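Local coordinates for protein type III Pentaketide Synthase (PDB 3EUO) that is a type III polyketide synthase of the chalcone synthase family that makes pentaketides, probably by acyl transfer, at residues H105-T110 with A154-G159; A222-L227 with R341-D346. All blocks are in the same frame, centred on the assembly; numbering follows the deposited sequence.

Contact 1: residues H105-T110 with A154-G159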
ATOM      1  N   HIS A 105      -8.182  13.223   2.650  1.00 13.39           N
ATOM      2  CA  HIS A 105      -7.409  12.046   2.263  1.00 12.80           C
ATOM      3  C   HIS A 105      -6.854  11.418   3.535  1.00 12.33           C
ATOM      4  O   HIS A 105      -6.728  12.084   4.571  1.00 12.44           O
ATOM      5  CB  HIS A 105      -6.172  12.396   1.418  1.00 12.96           C
ATOM      6  CG  HIS A 105      -6.424  13.217   0.188  1.00 13.63           C
ATOM      7  ND1 HIS A 105      -6.863  14.524   0.232  1.00 15.33           N
ATOM      8  CD2 HIS A 105      -6.176  12.951  -1.115  1.00 14.69           C
ATOM      9  CE1 HIS A 105      -6.927  15.008  -0.997  1.00 15.65           C
ATOM     10  NE2 HIS A 105      -6.504  14.075  -1.833  1.00 15.16           N
ATOM     11  N   MET A 106      -6.475  10.149   3.434  1.00 11.89           N
ATOM     12  CA  MET A 106      -5.762   9.443   4.489  1.00 10.88           C
ATOM     13  C   MET A 106      -4.612   8.704   3.807  1.00 11.10           C
ATOM     14  O   MET A 106      -4.825   8.042   2.794  1.00 11.48           O
ATOM     15  CB  MET A 106      -6.709   8.464   5.194  1.00 11.21           C
ATOM     16  CG  MET A 106      -6.141   7.724   6.399  1.00 12.37           C
ATOM     17  SD  MET A 106      -7.462   6.739   7.187  1.00  7.38           S
ATOM     18  CE  MET A 106      -8.038   7.829   8.461  1.00 18.15           C
ATOM     19  N   VAL A 107      -3.393   8.866   4.315  1.00 11.10           N
ATOM     20  CA  VAL A 107      -2.253   8.073   3.822  1.00 11.20           C
ATOM     21  C   VAL A 107      -1.689   7.310   5.009  1.00 11.80           C
ATOM     22  O   VAL A 107      -1.151   7.919   5.932  1.00 12.23           O
ATOM     23  CB  VAL A 107      -1.134   8.929   3.170  1.00 11.29           C
ATOM     24  CG1 VAL A 107      -0.007   8.030   2.651  1.00 11.77           C
ATOM     25  CG2 VAL A 107      -1.686   9.769   2.023  1.00 10.79           C
ATOM     26  N   SER A 108      -1.819   5.986   4.977  1.00 11.30           N
ATOM     27  CA  SER A 108      -1.450   5.134   6.108  1.00 11.73           C
ATOM     28  C   SER A 108      -0.353   4.171   5.721  1.00 11.15           C
ATOM     29  O   SER A 108      -0.201   3.831   4.554  1.00 11.14           O
ATOM     30  CB  SER A 108      -2.660   4.335   6.613  1.00 11.43           C
ATOM     31  OG  SER A 108      -3.733   5.201   6.945  1.00 12.88           O
ATOM     32  N   THR A 109       0.399   3.716   6.713  1.00 11.68           N
ATOM     33  CA  THR A 109       1.430   2.720   6.453  1.00 11.69           C
ATOM     34  C   THR A 109       1.510   1.712   7.593  1.00 11.61           C
ATOM     35  O   THR A 109       1.179   2.024   8.742  1.00 11.99           O
ATOM     36  CB  THR A 109       2.798   3.392   6.165  1.00 12.12           C
ATOM     37  OG1 THR A 109       3.738   2.420   5.682  1.00 13.23           O
ATOM     38  CG2 THR A 109       3.350   4.088   7.390  1.00 12.35           C
ATOM     39  N   THR A 110       1.908   0.493   7.245  1.00 11.20           N
ATOM     40  CA  THR A 110       2.305  -0.535   8.209  1.00 10.66           C
ATOM     41  C   THR A 110       3.052  -1.630   7.464  1.00 11.00           C
ATOM     42  O   THR A 110       2.791  -1.859   6.290  1.00 11.16           O
ATOM     43  CB  THR A 110       1.101  -1.153   8.974  1.00 10.52           C
ATOM     44  OG1 THR A 110       1.591  -2.004  10.023  1.00 11.23           O
ATOM     45  CG2 THR A 110       0.181  -1.962   8.040  1.00 10.76           C
ATOM     46  N   ALA A 154       2.113  14.893   0.645  1.00 12.18           N
ATOM     47  CA  ALA A 154       2.481  16.193   0.077  1.00 12.39           C
ATOM     48  C   ALA A 154       2.073  16.279  -1.389  1.00 12.03           C
ATOM     49  O   ALA A 154       1.477  17.269  -1.816  1.00 12.55           O
ATOM     50  CB  ALA A 154       3.982  16.452   0.234  1.00 11.96           C
ATOM     51  N   ASN A 155       2.378  15.234  -2.156  1.00 12.33           N
ATOM     52  CA  ASN A 155       1.983  15.178  -3.564  1.00 12.56           C
ATOM     53  C   ASN A 155       0.459  15.228  -3.725  1.00 12.70           C
ATOM     54  O   ASN A 155      -0.059  15.920  -4.600  1.00 12.70           O
ATOM     55  CB  ASN A 155       2.538  13.913  -4.231  1.00 12.63           C
ATOM     56  CG  ASN A 155       4.056  13.930  -4.366  1.00 13.99           C
ATOM     57  OD1 ASN A 155       4.678  14.992  -4.429  1.00 15.08           O
ATOM     58  ND2 ASN A 155       4.655  12.741  -4.452  1.00 14.32           N
ATOM     59  N   LEU A 156      -0.248  14.510  -2.853  1.00 12.35           N
ATOM     60  CA  LEU A 156      -1.709  14.478  -2.883  1.00 12.67           C
ATOM     61  C   LEU A 156      -2.306  15.843  -2.520  1.00 12.73           C
ATOM     62  O   LEU A 156      -3.253  16.306  -3.166  1.00 13.15           O
ATOM     63  CB  LEU A 156      -2.241  13.366  -1.968  1.00 12.80           C
ATOM     64  CG  LEU A 156      -1.881  11.924  -2.362  1.00 12.65           C
ATOM     65  CD1 LEU A 156      -2.327  10.982  -1.262  1.00 12.49           C
ATOM     66  CD2 LEU A 156      -2.523  11.524  -3.695  1.00 13.33           C
ATOM     67  N   CYS A 157      -1.745  16.488  -1.498  1.00 12.70           N
ATOM     68  CA  CYS A 157      -2.136  17.861  -1.154  1.00 12.92           C
ATOM     69  C   CYS A 157      -2.016  18.774  -2.372  1.00 12.74           C
ATOM     70  O   CYS A 157      -2.930  19.540  -2.679  1.00 13.00           O
ATOM     71  CB  CYS A 157      -1.263  18.420  -0.027  1.00 12.73           C
ATOM     72  SG  CYS A 157      -1.770  17.953   1.630  1.00 14.49           S
ATOM     73  N   LEU A 158      -0.886  18.689  -3.062  1.00 12.88           N
ATOM     74  CA  LEU A 158      -0.648  19.555  -4.227  1.00 12.85           C
ATOM     75  C   LEU A 158      -1.589  19.240  -5.401  1.00 13.36           C
ATOM     76  O   LEU A 158      -1.898  20.117  -6.225  1.00 13.39           O
ATOM     77  CB  LEU A 158       0.830  19.529  -4.642  1.00 13.17           C
ATOM     78  CG  LEU A 158       1.809  20.169  -3.644  1.00 12.94           C
ATOM     79  CD1 LEU A 158       3.245  19.956  -4.070  1.00 14.20           C
ATOM     80  CD2 LEU A 158       1.530  21.665  -3.471  1.00 15.52           C
ATOM     81  N   GLY A 159      -2.061  17.997  -5.473  1.00 13.76           N
ATOM     82  CA  GLY A 159      -3.077  17.620  -6.463  1.00 14.55           C
ATOM     83  C   GLY A 159      -4.366  18.398  -6.245  1.00 15.19           C
ATOM     84  O   GLY A 159      -4.997  18.867  -7.197  1.00 15.89           O
TER
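Thr110 OG1, gripped by Leu174 O, Glu175 OE1 and Thr112 OG1, lies just past the end of the strand whose residues Val107 and His105 press on Leu156 of helix 145-162. Across the contact itself no hydrogen bond forms. The ends of Val107 and Leu156 meet head-on, with Val107 CG2 3.6 Å from Leu156 CD1. The first torsion of Leu156 (chi1 -64°) sets CG anti to the carbonyl carbon, from where CD1 extends to the strand. Two residues back on the same face of the strand, His105 meets the root of the leucine: its CD2 lies 4.0 Å from Leu156 CB, with the ring slanted to the approaching carbon. The closest CA atoms, those of His105 and Leu156, are 8.1 Å apart, and 145 Å² is buried between the segments. His160 sets its ring edge-to-face with that of His105. The helix begins two residues after Cys143, deposited as 3-sulfinoalanine; in relatives this cysteine is the nucleophile. Helix 145-162 packs on strand 105-109 and, through Ala154, on strand 224-233, consistent with the central helical layer of the thiolase fold; Leu156 also touches Ile169 of strand 168-175 and, across the dimer, Asn155 of the second subunit.

Contact 2: residues A222-L227 with R341-D346; sequences AIYDLL and RLREKD
A classic beta bulge, with Ile223 and Tyr224 both opposite Ile5 of strand 4-11, lies where these two residues meet the turn between helices 334-342 and 345-348. Their partners there are Arg343 and Leu342. Ile223 CG1 is 3.6 Å from Arg343 NH1, approaching the guanidinium at a slant. Arg343 CG sits between the backbone N and the carbonyl carbon (chi1 51°), and a bend at chi2 (71°) turns the chain so that it crosses Ile223 obliquely; Ile223 CG2 comes within 4.1 Å of Arg343 CG. Beside it the hydroxyl end of Tyr224 fits against aliphatic carbon, with OH 3.8 Å from Leu342 CB and 3.9 Å from Arg343 CB. That hydroxyl is not left to carbon alone, since it hydrogen-bonds to Leu339 O, one turn earlier in the helix. The turn has its own brace in Arg341, whose side chain starts away from the strand. Arg341 NH1 bonds Glu344 OE1 at 2.8 Å and Asp346 OD2 at 3.1 Å; the latter offers its syn lone pair almost exactly in the guanidinium plane. Glu344 is also the N-cap of the next helix, and Glu344 N donates to Arg341 O at 3.0 Å. Arg341 NE forms a salt bridge with Asp322, while Arg343 NH2 forms one with Glu95 OE1 and a hydrogen bond with Asn340 OD1. No salt bridge crosses between the segments; the charges named are paired within 341-346 or with Asp322 and Glu95, which probably leaves the 178 Å² interface itself to van der Waals contact.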
ATOM      1  N   ALA A 222       0.553  26.595  12.579  1.00 26.32           N
ATOM      2  CA  ALA A 222       1.018  25.279  12.168  1.00 24.62           C
ATOM      3  C   ALA A 222       2.232  24.951  13.017  1.00 23.46           C
ATOM      4  O   ALA A 222       2.806  25.839  13.650  1.00 22.90           O
ATOM      5  CB  ALA A 222       1.372  25.265  10.695  1.00 24.52           C
ATOM      6  N   ILE A 223       2.606  23.677  13.055  1.00 22.02           N
ATOM      7  CA  ILE A 223       3.766  23.255  13.830  1.00 20.52           C
ATOM      8  C   ILE A 223       5.013  23.295  12.950  1.00 19.84           C
ATOM      9  O   ILE A 223       6.031  23.873  13.333  1.00 19.38           O
ATOM     10  CB  ILE A 223       3.570  21.859  14.477  1.00 20.83           C
ATOM     11  CG1 ILE A 223       2.388  21.875  15.444  1.00 21.23           C
ATOM     12  CG2 ILE A 223       4.792  21.458  15.266  1.00 20.04           C
ATOM     13  CD1 ILE A 223       1.143  21.335  14.876  1.00 24.19           C
ATOM     14  N   TYR A 224       4.916  22.692  11.766  1.00 18.72           N
ATOM     15  CA  TYR A 224       6.001  22.698  10.791  1.00 17.85           C
ATOM     16  C   TYR A 224       5.431  23.041   9.430  1.00 17.81           C
ATOM     17  O   TYR A 224       4.295  22.675   9.130  1.00 18.24           O
ATOM     18  CB  TYR A 224       6.655  21.318  10.670  1.00 17.31           C
ATOM     19  CG  TYR A 224       7.265  20.745  11.930  1.00 16.52           C
ATOM     20  CD1 TYR A 224       8.523  21.167  12.377  1.00 16.21           C
ATOM     21  CD2 TYR A 224       6.609  19.753  12.651  1.00 15.48           C
ATOM     22  CE1 TYR A 224       9.097  20.630  13.529  1.00 16.46           C
ATOM     23  CE2 TYR A 224       7.180  19.202  13.805  1.00 16.43           C
ATOM     24  CZ  TYR A 224       8.425  19.648  14.233  1.00 16.10           C
ATOM     25  OH  TYR A 224       8.986  19.103  15.372  1.00 16.14           O
ATOM     26  N   ASP A 225       6.216  23.740   8.616  1.00 17.49           N
ATOM     27  CA  ASP A 225       5.940  23.849   7.184  1.00 17.35           C
ATOM     28  C   ASP A 225       6.806  22.827   6.447  1.00 16.73           C
ATOM     29  O   ASP A 225       7.983  22.663   6.768  1.00 16.72           O
ATOM     30  CB  ASP A 225       6.252  25.255   6.676  1.00 17.91           C
ATOM     31  CG  ASP A 225       5.393  26.318   7.330  1.00 20.42           C
ATOM     32  OD1 ASP A 225       4.151  26.191   7.297  1.00 23.87           O
ATOM     33  OD2 ASP A 225       5.961  27.282   7.876  1.00 23.79           O
ATOM     34  N   LEU A 226       6.222  22.122   5.480  1.00 16.26           N
ATOM     35  CA  LEU A 226       6.978  21.137   4.705  1.00 15.75           C
ATOM     36  C   LEU A 226       7.494  21.811   3.434  1.00 15.82           C
ATOM     37  O   LEU A 226       6.708  22.224   2.587  1.00 16.10           O
ATOM     38  CB  LEU A 226       6.113  19.910   4.383  1.00 15.46           C
ATOM     39  CG  LEU A 226       6.695  18.807   3.491  1.00 15.22           C
ATOM     40  CD1 LEU A 226       8.041  18.287   3.999  1.00 13.40           C
ATOM     41  CD2 LEU A 226       5.688  17.664   3.347  1.00 15.16           C
ATOM     42  N   LEU A 227       8.816  21.929   3.313  1.00 15.74           N
ATOM     43  CA  LEU A 227       9.406  22.732   2.236  1.00 15.81           C
ATOM     44  C   LEU A 227       9.887  21.916   1.051  1.00 15.63           C
ATOM     45  O   LEU A 227       9.878  22.386  -0.087  1.00 15.16           O
ATOM     46  CB  LEU A 227      10.560  23.587   2.768  1.00 15.98           C
ATOM     47  CG  LEU A 227      10.235  24.568   3.903  1.00 17.42           C
ATOM     48  CD1 LEU A 227      11.488  25.339   4.307  1.00 18.23           C
ATOM     49  CD2 LEU A 227       9.107  25.516   3.526  1.00 17.79           C
ATOM     50  N   ARG A 341       8.021  14.831  19.613  1.00 15.63           N
ATOM     51  CA  ARG A 341       8.857  15.042  20.795  1.00 15.98           C
ATOM     52  C   ARG A 341       9.788  16.247  20.626  1.00 16.25           C
ATOM     53  O   ARG A 341      10.041  16.973  21.589  1.00 16.17           O
ATOM     54  CB  ARG A 341       9.656  13.775  21.114  1.00 16.23           C
ATOM     55  CG  ARG A 341      10.550  13.854  22.353  1.00 16.83           C
ATOM     56  CD  ARG A 341       9.766  13.709  23.653  1.00 18.13           C
ATOM     57  NE  ARG A 341      10.672  13.528  24.786  1.00 19.25           N
ATOM     58  CZ  ARG A 341      10.707  14.299  25.868  1.00 20.44           C
ATOM     59  NH1 ARG A 341       9.865  15.313  26.003  1.00 21.16           N
ATOM     60  NH2 ARG A 341      11.580  14.040  26.831  1.00 21.12           N
ATOM     61  N   LEU A 342      10.282  16.460  19.408  1.00 16.41           N
ATOM     62  CA  LEU A 342      11.233  17.542  19.131  1.00 16.96           C
ATOM     63  C   LEU A 342      10.704  18.907  19.557  1.00 17.40           C
ATOM     64  O   LEU A 342      11.465  19.753  20.031  1.00 17.39           O
ATOM     65  CB  LEU A 342      11.615  17.566  17.645  1.00 17.29           C
ATOM     66  CG  LEU A 342      12.656  18.590  17.169  1.00 17.23           C
ATOM     67  CD1 LEU A 342      14.010  18.371  17.827  1.00 17.16           C
ATOM     68  CD2 LEU A 342      12.786  18.553  15.653  1.00 16.96           C
ATOM     69  N   ARG A 343       9.401  19.122  19.390  1.00 17.94           N
ATOM     70  CA  ARG A 343       8.828  20.439  19.665  1.00 18.42           C
ATOM     71  C   ARG A 343       8.366  20.627  21.115  1.00 18.96           C
ATOM     72  O   ARG A 343       7.725  21.629  21.436  1.00 18.91           O
ATOM     73  CB  ARG A 343       7.718  20.797  18.653  1.00 18.60           C
ATOM     74  CG  ARG A 343       6.621  19.739  18.457  1.00 17.36           C
ATOM     75  CD  ARG A 343       5.702  19.608  19.663  1.00 16.79           C
ATOM     76  NE  ARG A 343       4.566  18.715  19.415  1.00 16.32           N
ATOM     77  CZ  ARG A 343       3.393  19.098  18.904  1.00 17.01           C
ATOM     78  NH1 ARG A 343       3.177  20.368  18.569  1.00 18.07           N
ATOM     79  NH2 ARG A 343       2.428  18.206  18.727  1.00 16.69           N
ATOM     80  N   GLU A 344       8.700  19.674  21.987  1.00 19.57           N
ATOM     81  CA  GLU A 344       8.354  19.767  23.407  1.00 20.93           C
ATOM     82  C   GLU A 344       9.425  20.547  24.176  1.00 21.61           C
ATOM     83  O   GLU A 344      10.592  20.560  23.777  1.00 21.46           O
ATOM     84  CB  GLU A 344       8.134  18.375  24.006  1.00 20.80           C
ATOM     85  CG  GLU A 344       6.958  17.638  23.356  1.00 21.40           C
ATOM     86  CD  GLU A 344       6.626  16.303  24.002  1.00 21.88           C
ATOM     87  OE1 GLU A 344       7.388  15.830  24.875  1.00 23.24           O
ATOM     88  OE2 GLU A 344       5.588  15.718  23.620  1.00 24.82           O
ATOM     89  N   LYS A 345       9.022  21.197  25.267  1.00 23.03           N
ATOM     90  CA  LYS A 345       9.912  22.111  26.002  1.00 24.57           C
ATOM     91  C   LYS A 345      11.212  21.478  26.504  1.00 24.93           C
ATOM     92  O   LYS A 345      12.267  22.112  26.451  1.00 25.41           O
ATOM     93  CB  LYS A 345       9.180  22.786  27.168  1.00 24.87           C
ATOM     94  CG  LYS A 345       7.980  23.639  26.778  1.00 26.97           C
ATOM     95  CD  LYS A 345       8.382  24.974  26.151  1.00 31.53           C
ATOM     96  CE  LYS A 345       7.153  25.831  25.818  1.00 32.86           C
ATOM     97  NZ  LYS A 345       6.310  25.233  24.734  1.00 34.29           N
ATOM     98  N   ASP A 346      11.159  20.241  26.988  1.00 25.52           N
ATOM     99  CA  ASP A 346      12.378  19.639  27.532  1.00 25.86           C
ATOM    100  C   ASP A 346      13.382  19.263  26.442  1.00 25.28           C
ATOM    101  O   ASP A 346      14.575  19.103  26.711  1.00 25.20           O
ATOM    102  CB  ASP A 346      12.090  18.489  28.511  1.00 26.73           C
ATOM    103  CG  ASP A 346      11.211  17.422  27.920  1.00 28.41           C
ATOM    104  OD1 ASP A 346      11.004  17.433  26.689  1.00 31.78           O
ATOM    105  OD2 ASP A 346      10.722  16.566  28.692  1.00 31.36           O
TER

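Overall arrangement
Contact 1 closes along the chain before contact 2 opens, and their centres lie 20 Å apart. Their strands, 105-109 and 224-233, can be counted in one continuous mixed sheet, separated by strands 168-175, 204-211 and 4-11. Helix 145-162 spans the gap: Ala154 CB lies 3.8 Å from Leu226 CD2, so the helix of contact 1 packs directly on the strand of contact 2. Thiolase-like enzymes are built from two related halves, each with its own sheet, around a buried layer of helices. A helix touching both strands is consistent with that layer, with contact 1 in the N-terminal half and contact 2 in the C-terminal half.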